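Local structure of dipeptide Epimerase (Enterococcus faecalis V583, 3JVA) at residues I286-C292 against N313-L319. The protein belongs to the mandelate racemase/muconate lactonizing enzyme family of the enolase superfamily and binds a magnesium ion in its barrel domain. Sequence-based numbering, arbitrary orientation.
Sequences IECMIGC and NITRADL
Ile290 CG2 lies 3.9 Å from Ile314 CG2 and 4.0 Å from Leu319 CD1. The methyl of Ala317 sits near the same branch. Strands 287-290 and 314-317 are parallel neighbours in the barrel of an enolase-type C-terminal domain, joined as a beta-alpha-beta unit through helix 298-310. That helix packs on Ile290, Ile314 and Leu319, so this face forms the layer between barrel and helices. Ile290 turns CG1 anti to its own N (chi1 -175°), which places CG2 between N and the carbonyl carbon, facing Ile314.

On the other face, inside the barrel, Met289 crosses Arg316 at about a right angle, with CG 3.5 Å from Arg316 CB. The chain of Met289 bends at chi3, and CE meets Asp318 CB. Between Cys288 and Met289 the register slips by one residue, a beta bulge. Before it, Cys288 N donates to Asn313 O. Thr315 N makes a weak bond to Cys288 O at the bulge. Beyond it the ladder resumes, with Ile290 N donating to Arg316 O and Asp318 N to Ile290 O.

Near the metal end, water 3 joins Cys292 N to Asp318 OD2. The side chain of Asp318 is about 6 Å from the magnesium, which is bound by Asp189, Glu215 and Asp240.

At the N-terminal ends of the two strands the contact turns polar. Asn313 ND2 donates to Ile286 O, nearly straight at 169° and on a lone pair, and also bonds Asn278. Arg316 pairs through NE with Glu212; its salt bridge to Glu287 is long. Two waters accept from Arg316 NH1: water 1 leads weakly to Glu287 OE1, and water 2 donates to Thr315 OG1. Thr315 OG1 in turn donates to Glu287 OE1 at 2.6 Å, arriving from above the carboxylate plane, 37° out of it.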
loop_
_atom_site.group_PDB
_atom_site.type_symbol
_atom_site.label_atom_id
_atom_site.label_comp_id
_atom_site.label_asym_id
_atom_site.label_seq_id
_atom_site.Cartn_x
_atom_site.Cartn_y
_atom_site.Cartn_z
ATOM N N ILE B 286 10.238 -7.422 -19.891
ATOM C CA ILE B 286 9.363 -8.524 -20.267
ATOM C C ILE B 286 9.469 -8.753 -21.772
ATOM O O ILE B 286 9.341 -7.811 -22.553
ATOM C CB ILE B 286 7.897 -8.186 -19.906
ATOM C CG1 ILE B 286 7.758 -8.087 -18.385
ATOM C CG2 ILE B 286 6.947 -9.226 -20.478
ATOM C CD1 ILE B 286 6.360 -7.736 -17.924
ATOM N N GLU B 287 9.730 -9.991 -22.180
ATOM C CA GLU B 287 9.825 -10.290 -23.602
ATOM C C GLU B 287 8.445 -10.442 -24.225
ATOM O O GLU B 287 7.451 -10.691 -23.522
ATOM C CB GLU B 287 10.642 -11.569 -23.834
ATOM C CG GLU B 287 12.140 -11.367 -23.681
ATOM C CD GLU B 287 12.936 -12.660 -23.802
ATOM O OE1 GLU B 287 12.460 -13.611 -24.456
ATOM O OE2 GLU B 287 14.052 -12.717 -23.248
ATOM N N CYS B 288 8.390 -10.285 -25.546
ATOM C CA CYS B 288 7.142 -10.408 -26.286
ATOM C C CYS B 288 7.183 -11.513 -27.329
ATOM O O CYS B 288 8.237 -11.847 -27.861
ATOM C CB CYS B 288 6.814 -9.095 -27.015
ATOM S SG CYS B 288 6.216 -7.768 -25.946
ATOM N N MET B 289 6.022 -12.095 -27.595
ATOM C CA MET B 289 5.899 -13.088 -28.646
ATOM C C MET B 289 4.856 -12.455 -29.542
ATOM O O MET B 289 4.139 -11.553 -29.112
ATOM C CB MET B 289 5.363 -14.425 -28.129
ATOM C CG MET B 289 5.111 -15.433 -29.254
ATOM S SD MET B 289 4.767 -17.126 -28.669
ATOM C CE MET B 289 3.002 -17.121 -28.610
ATOM N N ILE B 290 4.780 -12.886 -30.792
ATOM C CA ILE B 290 3.756 -12.351 -31.669
ATOM C C ILE B 290 3.062 -13.552 -32.291
ATOM O O ILE B 290 3.719 -14.494 -32.748
ATOM C CB ILE B 290 4.336 -11.403 -32.760
ATOM C CG1 ILE B 290 3.182 -10.785 -33.559
ATOM C CG2 ILE B 290 5.296 -12.154 -33.668
ATOM C CD1 ILE B 290 3.546 -9.487 -34.291
ATOM N N GLY B 291 1.734 -13.536 -32.254
ATOM C CA GLY B 291 0.958 -14.637 -32.795
ATOM C C GLY B 291 0.067 -14.233 -33.952
ATOM O O GLY B 291 0.289 -13.199 -34.588
ATOM N N CYS B 292 -0.952 -15.045 -34.223
ATOM C CA CYS B 292 -1.872 -14.771 -35.318
ATOM C C CYS B 292 -3.262 -15.306 -35.027
ATOM O O CYS B 292 -3.458 -16.095 -34.094
ATOM C CB CYS B 292 -1.348 -15.393 -36.620
ATOM S SG CYS B 292 -1.144 -17.195 -36.562
ATOM N N ASN B 313 13.141 -7.310 -28.836
ATOM C CA ASN B 313 12.338 -7.840 -27.740
ATOM C C ASN B 313 11.211 -8.799 -28.125
ATOM O O ASN B 313 10.608 -9.423 -27.248
ATOM C CB ASN B 313 11.782 -6.697 -26.886
ATOM C CG ASN B 313 11.327 -7.171 -25.525
ATOM O OD1 ASN B 313 12.118 -7.714 -24.748
ATOM N ND2 ASN B 313 10.050 -6.977 -25.227
ATOM N N ILE B 314 10.899 -8.912 -29.414
ATOM C CA ILE B 314 9.880 -9.873 -29.838
ATOM C C ILE B 314 10.754 -11.083 -30.122
ATOM O O ILE B 314 11.270 -11.259 -31.223
ATOM C CB ILE B 314 9.121 -9.415 -31.107
ATOM C CG1 ILE B 314 8.371 -8.104 -30.817
ATOM C CG2 ILE B 314 8.103 -10.481 -31.521
ATOM C CD1 ILE B 314 7.549 -7.585 -31.997
ATOM N N THR B 315 10.921 -11.906 -29.093
ATOM C CA THR B 315 11.800 -13.063 -29.142
ATOM C C THR B 315 11.198 -14.392 -29.560
ATOM O O THR B 315 11.932 -15.355 -29.782
ATOM C CB THR B 315 12.450 -13.257 -27.781
ATOM O OG1 THR B 315 11.431 -13.523 -26.814
ATOM C CG2 THR B 315 13.203 -12.003 -27.379
ATOM N N ARG B 316 9.874 -14.449 -29.644
ATOM C CA ARG B 316 9.176 -15.664 -30.043
ATOM C C ARG B 316 8.139 -15.330 -31.104
ATOM O O ARG B 316 7.629 -14.214 -31.150
ATOM C CB ARG B 316 8.472 -16.302 -28.842
ATOM C CG ARG B 316 9.407 -16.795 -27.744
ATOM C CD ARG B 316 8.604 -17.516 -26.674
ATOM N NE ARG B 316 9.431 -18.149 -25.648
ATOM C CZ ARG B 316 9.908 -17.537 -24.569
ATOM N NH1 ARG B 316 9.652 -16.252 -24.350
ATOM N NH2 ARG B 316 10.630 -18.224 -23.690
ATOM N N ALA B 317 7.827 -16.303 -31.955
ATOM C CA ALA B 317 6.839 -16.095 -33.002
ATOM C C ALA B 317 5.984 -17.333 -33.232
ATOM O O ALA B 317 6.491 -18.455 -33.286
ATOM C CB ALA B 317 7.531 -15.684 -34.297
ATOM N N ASP B 318 4.681 -17.114 -33.341
ATOM C CA ASP B 318 3.712 -18.172 -33.592
ATOM C C ASP B 318 2.956 -17.659 -34.813
ATOM O O ASP B 318 1.807 -17.241 -34.717
ATOM C CB ASP B 318 2.780 -18.329 -32.382
ATOM C CG ASP B 318 1.685 -19.355 -32.610
ATOM O OD1 ASP B 318 1.939 -20.348 -33.322
ATOM O OD2 ASP B 318 0.573 -19.173 -32.069
ATOM N N LEU B 319 3.635 -17.683 -35.957
ATOM C CA LEU B 319 3.075 -17.178 -37.213
ATOM C C LEU B 319 3.016 -18.308 -38.231
ATOM O O LEU B 319 3.784 -18.335 -39.188
ATOM C CB LEU B 319 3.964 -16.044 -37.733
ATOM C CG LEU B 319 4.197 -14.897 -36.743
ATOM C CD1 LEU B 319 5.265 -13.961 -37.286
ATOM C CD2 LEU B 319 2.886 -14.147 -36.499
HETATM O O HOH W 1 11.051 -15.038 -22.006
HETATM O O HOH W 2 8.824 -14.144 -26.132
HETATM O O HOH W 3 -1.346 -17.452 -32.538
#